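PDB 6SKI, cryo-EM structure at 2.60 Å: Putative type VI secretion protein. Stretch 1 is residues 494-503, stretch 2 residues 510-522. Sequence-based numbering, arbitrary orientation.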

ATOM      1  N   ILE A 494      -7.348  22.333  -8.030  1.00 52.53           N
ATOM      2  CA  ILE A 494      -8.413  22.309  -7.039  1.00 52.53           C
ATOM      3  C   ILE A 494      -9.417  21.237  -7.428  1.00 52.53           C
ATOM      4  O   ILE A 494      -9.657  20.984  -8.616  1.00 52.53           O
ATOM      5  CB  ILE A 494      -9.079  23.693  -6.900  1.00 52.53           C
ATOM      6  CG1 ILE A 494      -9.559  23.913  -5.468  1.00 52.53           C
ATOM      7  CG2 ILE A 494     -10.235  23.857  -7.862  1.00 52.53           C
ATOM      8  CD1 ILE A 494     -10.003  25.319  -5.195  1.00 52.53           C
ATOM      9  N   GLU A 495      -9.966  20.572  -6.423  1.00 54.03           N
ATOM     10  CA  GLU A 495     -11.040  19.612  -6.584  1.00 54.03           C
ATOM     11  C   GLU A 495     -12.188  20.028  -5.678  1.00 54.03           C
ATOM     12  O   GLU A 495     -12.022  20.833  -4.760  1.00 54.03           O
ATOM     13  CB  GLU A 495     -10.571  18.193  -6.248  1.00 54.03           C
ATOM     14  CG  GLU A 495      -9.567  17.629  -7.233  1.00 54.03           C
ATOM     15  CD  GLU A 495      -9.387  16.134  -7.095  1.00 54.03           C
ATOM     16  OE1 GLU A 495     -10.049  15.528  -6.226  1.00 54.03           O
ATOM     17  OE2 GLU A 495      -8.579  15.562  -7.855  1.00 54.03           O
ATOM     18  N   SER A 496     -13.364  19.477  -5.942  1.00 56.80           N
ATOM     19  CA  SER A 496     -14.546  19.820  -5.173  1.00 56.80           C
ATOM     20  C   SER A 496     -15.324  18.564  -4.820  1.00 56.80           C
ATOM     21  O   SER A 496     -15.247  17.539  -5.502  1.00 56.80           O
ATOM     22  CB  SER A 496     -15.447  20.795  -5.936  1.00 56.80           C
ATOM     23  OG  SER A 496     -15.979  20.187  -7.098  1.00 56.80           O
ATOM     24  N   ASP A 497     -16.071  18.664  -3.728  1.00 59.56           N
ATOM     25  CA  ASP A 497     -17.015  17.634  -3.329  1.00 59.56           C
ATOM     26  C   ASP A 497     -18.258  18.298  -2.765  1.00 59.56           C
ATOM     27  O   ASP A 497     -18.198  19.384  -2.188  1.00 59.56           O
ATOM     28  CB  ASP A 497     -16.417  16.673  -2.298  1.00 59.56           C
ATOM     29  CG  ASP A 497     -17.020  15.287  -2.383  1.00 59.56           C
ATOM     30  OD1 ASP A 497     -16.869  14.635  -3.436  1.00 59.56           O
ATOM     31  OD2 ASP A 497     -17.653  14.850  -1.401  1.00 59.56           O
ATOM     32  N   GLY A 498     -19.394  17.624  -2.920  1.00 61.32           N
ATOM     33  CA  GLY A 498     -20.649  18.118  -2.396  1.00 61.32           C
ATOM     34  C   GLY A 498     -21.103  17.453  -1.120  1.00 61.32           C
ATOM     35  O   GLY A 498     -22.255  17.653  -0.711  1.00 61.32           O
ATOM     36  N   ASN A 499     -20.247  16.675  -0.467  1.00 58.97           N
ATOM     37  CA  ASN A 499     -20.593  15.958   0.748  1.00 58.97           C
ATOM     38  C   ASN A 499     -20.024  16.615   1.995  1.00 58.97           C
ATOM     39  O   ASN A 499     -20.134  16.050   3.084  1.00 58.97           O
ATOM     40  CB  ASN A 499     -20.107  14.513   0.653  1.00 58.97           C
ATOM     41  CG  ASN A 499     -20.863  13.716  -0.379  1.00 58.97           C
ATOM     42  OD1 ASN A 499     -22.077  13.549  -0.281  1.00 58.97           O
ATOM     43  ND2 ASN A 499     -20.150  13.221  -1.381  1.00 58.97           N
ATOM     44  N   LEU A 500     -19.425  17.794   1.860  1.00 54.93           N
ATOM     45  CA  LEU A 500     -18.800  18.474   2.981  1.00 54.93           C
ATOM     46  C   LEU A 500     -19.114  19.958   2.906  1.00 54.93           C
ATOM     47  O   LEU A 500     -19.372  20.509   1.834  1.00 54.93           O
ATOM     48  CB  LEU A 500     -17.276  18.285   2.988  1.00 54.93           C
ATOM     49  CG  LEU A 500     -16.665  16.886   3.009  1.00 54.93           C
ATOM     50  CD1 LEU A 500     -15.157  16.997   3.039  1.00 54.93           C
ATOM     51  CD2 LEU A 500     -17.157  16.089   4.200  1.00 54.93           C
ATOM     52  N   TRP A 501     -19.086  20.601   4.067  1.00 51.30           N
ATOM     53  CA  TRP A 501     -19.059  22.050   4.160  1.00 51.30           C
ATOM     54  C   TRP A 501     -17.927  22.425   5.099  1.00 51.30           C
ATOM     55  O   TRP A 501     -17.858  21.919   6.219  1.00 51.30           O
ATOM     56  CB  TRP A 501     -20.392  22.616   4.664  1.00 51.30           C
ATOM     57  CG  TRP A 501     -20.361  24.096   4.845  1.00 51.30           C
ATOM     58  CD1 TRP A 501     -20.531  25.040   3.880  1.00 51.30           C
ATOM     59  CD2 TRP A 501     -20.132  24.806   6.066  1.00 51.30           C
ATOM     60  NE1 TRP A 501     -20.424  26.294   4.422  1.00 51.30           N
ATOM     61  CE2 TRP A 501     -20.178  26.178   5.763  1.00 51.30           C
ATOM     62  CE3 TRP A 501     -19.897  24.415   7.385  1.00 51.30           C
ATOM     63  CZ2 TRP A 501     -19.996  27.158   6.731  1.00 51.30           C
ATOM     64  CZ3 TRP A 501     -19.717  25.389   8.340  1.00 51.30           C
ATOM     65  CH2 TRP A 501     -19.769  26.744   8.011  1.00 51.30           C
ATOM     66  N   VAL A 502     -17.042  23.304   4.652  1.00 52.31           N
ATOM     67  CA  VAL A 502     -15.884  23.703   5.438  1.00 52.31           C
ATOM     68  C   VAL A 502     -16.122  25.116   5.942  1.00 52.31           C
ATOM     69  O   VAL A 502     -16.503  26.001   5.168  1.00 52.31           O
ATOM     70  CB  VAL A 502     -14.584  23.610   4.624  1.00 52.31           C
ATOM     71  CG1 VAL A 502     -13.392  23.856   5.517  1.00 52.31           C
ATOM     72  CG2 VAL A 502     -14.477  22.253   3.958  1.00 52.31           C
ATOM     73  N   ASP A 503     -15.919  25.320   7.236  1.00 55.46           N
ATOM     74  CA  ASP A 503     -16.110  26.637   7.814  1.00 55.46           C
ATOM     75  C   ASP A 503     -15.077  27.598   7.235  1.00 55.46           C
ATOM     76  O   ASP A 503     -13.871  27.347   7.357  1.00 55.46           O
ATOM     77  CB  ASP A 503     -15.992  26.577   9.335  1.00 55.46           C
ATOM     78  CG  ASP A 503     -16.429  27.862  10.004  1.00 55.46           C
ATOM     79  OD1 ASP A 503     -17.429  28.458   9.554  1.00 55.46           O
ATOM     80  OD2 ASP A 503     -15.779  28.279  10.982  1.00 55.46           O
ATOM     81  N   PHE A 510     -17.522  19.770   8.065  1.00 52.79           N
ATOM     82  CA  PHE A 510     -18.819  19.307   8.537  1.00 52.79           C
ATOM     83  C   PHE A 510     -19.389  18.416   7.448  1.00 52.79           C
ATOM     84  O   PHE A 510     -19.672  18.885   6.342  1.00 52.79           O
ATOM     85  CB  PHE A 510     -19.748  20.484   8.828  1.00 52.79           C
ATOM     86  CG  PHE A 510     -19.329  21.305  10.009  1.00 52.79           C
ATOM     87  CD1 PHE A 510     -18.471  22.376   9.852  1.00 52.79           C
ATOM     88  CD2 PHE A 510     -19.797  21.012  11.273  1.00 52.79           C
ATOM     89  CE1 PHE A 510     -18.082  23.129  10.933  1.00 52.79           C
ATOM     90  CE2 PHE A 510     -19.414  21.767  12.356  1.00 52.79           C
ATOM     91  CZ  PHE A 510     -18.553  22.824  12.186  1.00 52.79           C
ATOM     92  N   ILE A 511     -19.537  17.129   7.750  1.00 57.56           N
ATOM     93  CA  ILE A 511     -20.067  16.196   6.771  1.00 57.56           C
ATOM     94  C   ILE A 511     -21.560  16.427   6.607  1.00 57.56           C
ATOM     95  O   ILE A 511     -22.295  16.597   7.588  1.00 57.56           O
ATOM     96  CB  ILE A 511     -19.765  14.750   7.196  1.00 57.56           C
ATOM     97  CG1 ILE A 511     -18.258  14.553   7.356  1.00 57.56           C
ATOM     98  CG2 ILE A 511     -20.332  13.770   6.197  1.00 57.56           C
ATOM     99  CD1 ILE A 511     -17.872  13.177   7.818  1.00 57.56           C
ATOM    100  N   HIS A 512     -22.015  16.448   5.360  1.00 60.32           N
ATOM    101  CA  HIS A 512     -23.440  16.554   5.075  1.00 60.32           C
ATOM    102  C   HIS A 512     -24.076  15.200   5.350  1.00 60.32           C
ATOM    103  O   HIS A 512     -24.020  14.295   4.512  1.00 60.32           O
ATOM    104  CB  HIS A 512     -23.668  17.001   3.638  1.00 60.32           C
ATOM    105  CG  HIS A 512     -23.466  18.468   3.432  1.00 60.32           C
ATOM    106  ND1 HIS A 512     -23.230  19.022   2.194  1.00 60.32           N
ATOM    107  CD2 HIS A 512     -23.461  19.495   4.313  1.00 60.32           C
ATOM    108  CE1 HIS A 512     -23.095  20.329   2.321  1.00 60.32           C
ATOM    109  NE2 HIS A 512     -23.229  20.642   3.596  1.00 60.32           N
ATOM    110  N   ARG A 513     -24.687  15.066   6.522  1.00 64.01           N
ATOM    111  CA  ARG A 513     -25.181  13.786   7.003  1.00 64.01           C
ATOM    112  C   ARG A 513     -26.548  13.429   6.448  1.00 64.01           C
ATOM    113  O   ARG A 513     -27.013  12.306   6.664  1.00 64.01           O
ATOM    114  CB  ARG A 513     -25.229  13.797   8.532  1.00 64.01           C
ATOM    115  CG  ARG A 513     -23.855  13.904   9.172  1.00 64.01           C
ATOM    116  CD  ARG A 513     -23.863  13.664  10.678  1.00 64.01           C
ATOM    117  NE  ARG A 513     -24.771  14.548  11.405  1.00 64.01           N
ATOM    118  CZ  ARG A 513     -26.017  14.235  11.743  1.00 64.01           C
ATOM    119  NH1 ARG A 513     -26.513  13.045  11.432  1.00 64.01           N
ATOM    120  NH2 ARG A 513     -26.766  15.108  12.402  1.00 64.01           N
ATOM    121  N   PHE A 514     -27.200  14.348   5.737  1.00 64.45           N
ATOM    122  CA  PHE A 514     -28.524  14.110   5.180  1.00 64.45           C
ATOM    123  C   PHE A 514     -28.530  14.180   3.660  1.00 64.45           C
ATOM    124  O   PHE A 514     -29.607  14.246   3.056  1.00 64.45           O
ATOM    125  CB  PHE A 514     -29.522  15.113   5.762  1.00 64.45           C
ATOM    126  CG  PHE A 514     -29.489  15.187   7.256  1.00 64.45           C
ATOM    127  CD1 PHE A 514     -29.249  16.389   7.895  1.00 64.45           C
ATOM    128  CD2 PHE A 514     -29.676  14.052   8.021  1.00 64.45           C
ATOM    129  CE1 PHE A 514     -29.206  16.460   9.270  1.00 64.45           C
ATOM    130  CE2 PHE A 514     -29.634  14.116   9.395  1.00 64.45           C
ATOM    131  CZ  PHE A 514     -29.399  15.322  10.020  1.00 64.45           C
ATOM    132  N   GLY A 515     -27.360  14.169   3.029  1.00 64.90           N
ATOM    133  CA  GLY A 515     -27.260  14.303   1.597  1.00 64.90           C
ATOM    134  C   GLY A 515     -26.646  15.629   1.207  1.00 64.90           C
ATOM    135  O   GLY A 515     -26.569  16.563   2.011  1.00 64.90           O
ATOM    136  N   PRO A 516     -26.187  15.736  -0.038  1.00 65.00           N
ATOM    137  CA  PRO A 516     -25.563  16.985  -0.487  1.00 65.00           C
ATOM    138  C   PRO A 516     -26.554  18.138  -0.486  1.00 65.00           C
ATOM    139  O   PRO A 516     -27.717  17.985  -0.862  1.00 65.00           O
ATOM    140  CB  PRO A 516     -25.086  16.648  -1.903  1.00 65.00           C
ATOM    141  CG  PRO A 516     -25.991  15.550  -2.342  1.00 65.00           C
ATOM    142  CD  PRO A 516     -26.234  14.730  -1.111  1.00 65.00           C
ATOM    143  N   LYS A 517     -26.077  19.304  -0.057  1.00 65.01           N
ATOM    144  CA  LYS A 517     -26.900  20.498   0.051  1.00 65.01           C
ATOM    145  C   LYS A 517     -26.777  21.404  -1.167  1.00 65.01           C
ATOM    146  O   LYS A 517     -27.240  22.548  -1.126  1.00 65.01           O
ATOM    147  CB  LYS A 517     -26.535  21.276   1.316  1.00 65.01           C
ATOM    148  CG  LYS A 517     -26.835  20.537   2.608  1.00 65.01           C
ATOM    149  CD  LYS A 517     -28.302  20.644   2.982  1.00 65.01           C
ATOM    150  CE  LYS A 517     -28.819  19.340   3.557  1.00 65.01           C
ATOM    151  NZ  LYS A 517     -30.251  19.436   3.941  1.00 65.01           N
ATOM    152  N   GLY A 518     -26.157  20.926  -2.242  1.00 65.12           N
ATOM    153  CA  GLY A 518     -25.985  21.709  -3.444  1.00 65.12           C
ATOM    154  C   GLY A 518     -24.766  22.603  -3.464  1.00 65.12           C
ATOM    155  O   GLY A 518     -24.467  23.191  -4.510  1.00 65.12           O
ATOM    156  N   ASN A 519     -24.052  22.724  -2.350  1.00 62.80           N
ATOM    157  CA  ASN A 519     -22.833  23.513  -2.315  1.00 62.80           C
ATOM    158  C   ASN A 519     -21.652  22.683  -2.803  1.00 62.80           C
ATOM    159  O   ASN A 519     -21.741  21.465  -2.975  1.00 62.80           O
ATOM    160  CB  ASN A 519     -22.551  24.013  -0.901  1.00 62.80           C
ATOM    161  CG  ASN A 519     -22.040  22.917   0.008  1.00 62.80           C
ATOM    162  OD1 ASN A 519     -22.456  21.767  -0.101  1.00 62.80           O
ATOM    163  ND2 ASN A 519     -21.124  23.265   0.902  1.00 62.80           N
ATOM    164  N   LYS A 520     -20.532  23.361  -3.026  1.00 59.36           N
ATOM    165  CA  LYS A 520     -19.280  22.708  -3.370  1.00 59.36           C
ATOM    166  C   LYS A 520     -18.208  23.128  -2.377  1.00 59.36           C
ATOM    167  O   LYS A 520     -18.008  24.323  -2.141  1.00 59.36           O
ATOM    168  CB  LYS A 520     -18.854  23.047  -4.798  1.00 59.36           C
ATOM    169  CG  LYS A 520     -19.215  21.970  -5.805  1.00 59.36           C
ATOM    170  CD  LYS A 520     -18.557  22.214  -7.149  1.00 59.36           C
ATOM    171  CE  LYS A 520     -18.816  23.622  -7.640  1.00 59.36           C
ATOM    172  NZ  LYS A 520     -18.414  23.785  -9.062  1.00 59.36           N
ATOM    173  N   ALA A 521     -17.529  22.146  -1.799  1.00 56.32           N
ATOM    174  CA  ALA A 521     -16.393  22.364  -0.922  1.00 56.32           C
ATOM    175  C   ALA A 521     -15.123  22.043  -1.692  1.00 56.32           C
ATOM    176  O   ALA A 521     -15.054  21.030  -2.392  1.00 56.32           O
ATOM    177  CB  ALA A 521     -16.482  21.496   0.334  1.00 56.32           C
ATOM    178  N   PHE A 522     -14.118  22.899  -1.549  1.00 54.80           N
ATOM    179  CA  PHE A 522     -12.952  22.892  -2.418  1.00 54.80           C
ATOM    180  C   PHE A 522     -11.710  22.503  -1.632  1.00 54.80           C
ATOM    181  O   PHE A 522     -11.464  23.034  -0.545  1.00 54.80           O
ATOM    182  CB  PHE A 522     -12.771  24.259  -3.071  1.00 54.80           C
ATOM    183  CG  PHE A 522     -13.771  24.540  -4.149  1.00 54.80           C
ATOM    184  CD1 PHE A 522     -14.866  25.345  -3.902  1.00 54.80           C
ATOM    185  CD2 PHE A 522     -13.616  24.002  -5.412  1.00 54.80           C
ATOM    186  CE1 PHE A 522     -15.786  25.601  -4.889  1.00 54.80           C
ATOM    187  CE2 PHE A 522     -14.533  24.259  -6.402  1.00 54.80           C
ATOM    188  CZ  PHE A 522     -15.619  25.058  -6.140  1.00 54.80           C
TER

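Ala521 lies at the apolar centre of the contact. Its CB comes 4.2 Å from Leu500 CB and 4.2 Å from Val502 CG2, and it also sits 3.4 Å from Leu500 O; a methyl group fits this close spacing. Leu500, paired with Ile511, brings its CD2 to 3.7 Å from Ile511 CG1, two branched aliphatic chains meeting on the same face of the sheet. Toward the start of the first stretch, Ile494 CD1 touches Phe522 CB at 3.6 Å, burying further hydrocarbon.

Trp501 and Phe510 share the other face of their strand pair. Their rings meet obliquely, planes at 42°, with Trp501 CE3 3.5 Å from Phe510 CD1, so Phe510 CD1 meets the edge of the indole, and the two large apolar side chains still shelter each other in part, although Trp501 remains exposed.

The backbone of the first stretch makes antiparallel pairings with two separate segments of the second. Trp501 N donates to Phe510 O and Phe510 N to Trp501 O, each at 2.9 Å; Asp497 N to Ala521 O and Ala521 N to Asp497 O repeat this reciprocal pattern, also at 2.9 Å. Between these pairs the first stretch leaves strand geometry at Gly498 and Asn499, while the second passes through a type I turn from His512 to Gly515, whose positive phi suits glycine.

Polar groups tie down this irregular region. His512 N donates to Asn499 O at 3.0 Å, and the imidazole adds a weak hydrogen bond from His512 ND1 to Gly498 O at 3.4 Å, with one ring face over the Leu500–Trp501 peptide. Asn519 ND2 reaches Leu500 O in another weak bond, 3.4 Å long. Within the first stretch, Asn499 ND2 donates to Asp497 OD2 at 3.0 Å, an amide and a carboxylate bracing the bend.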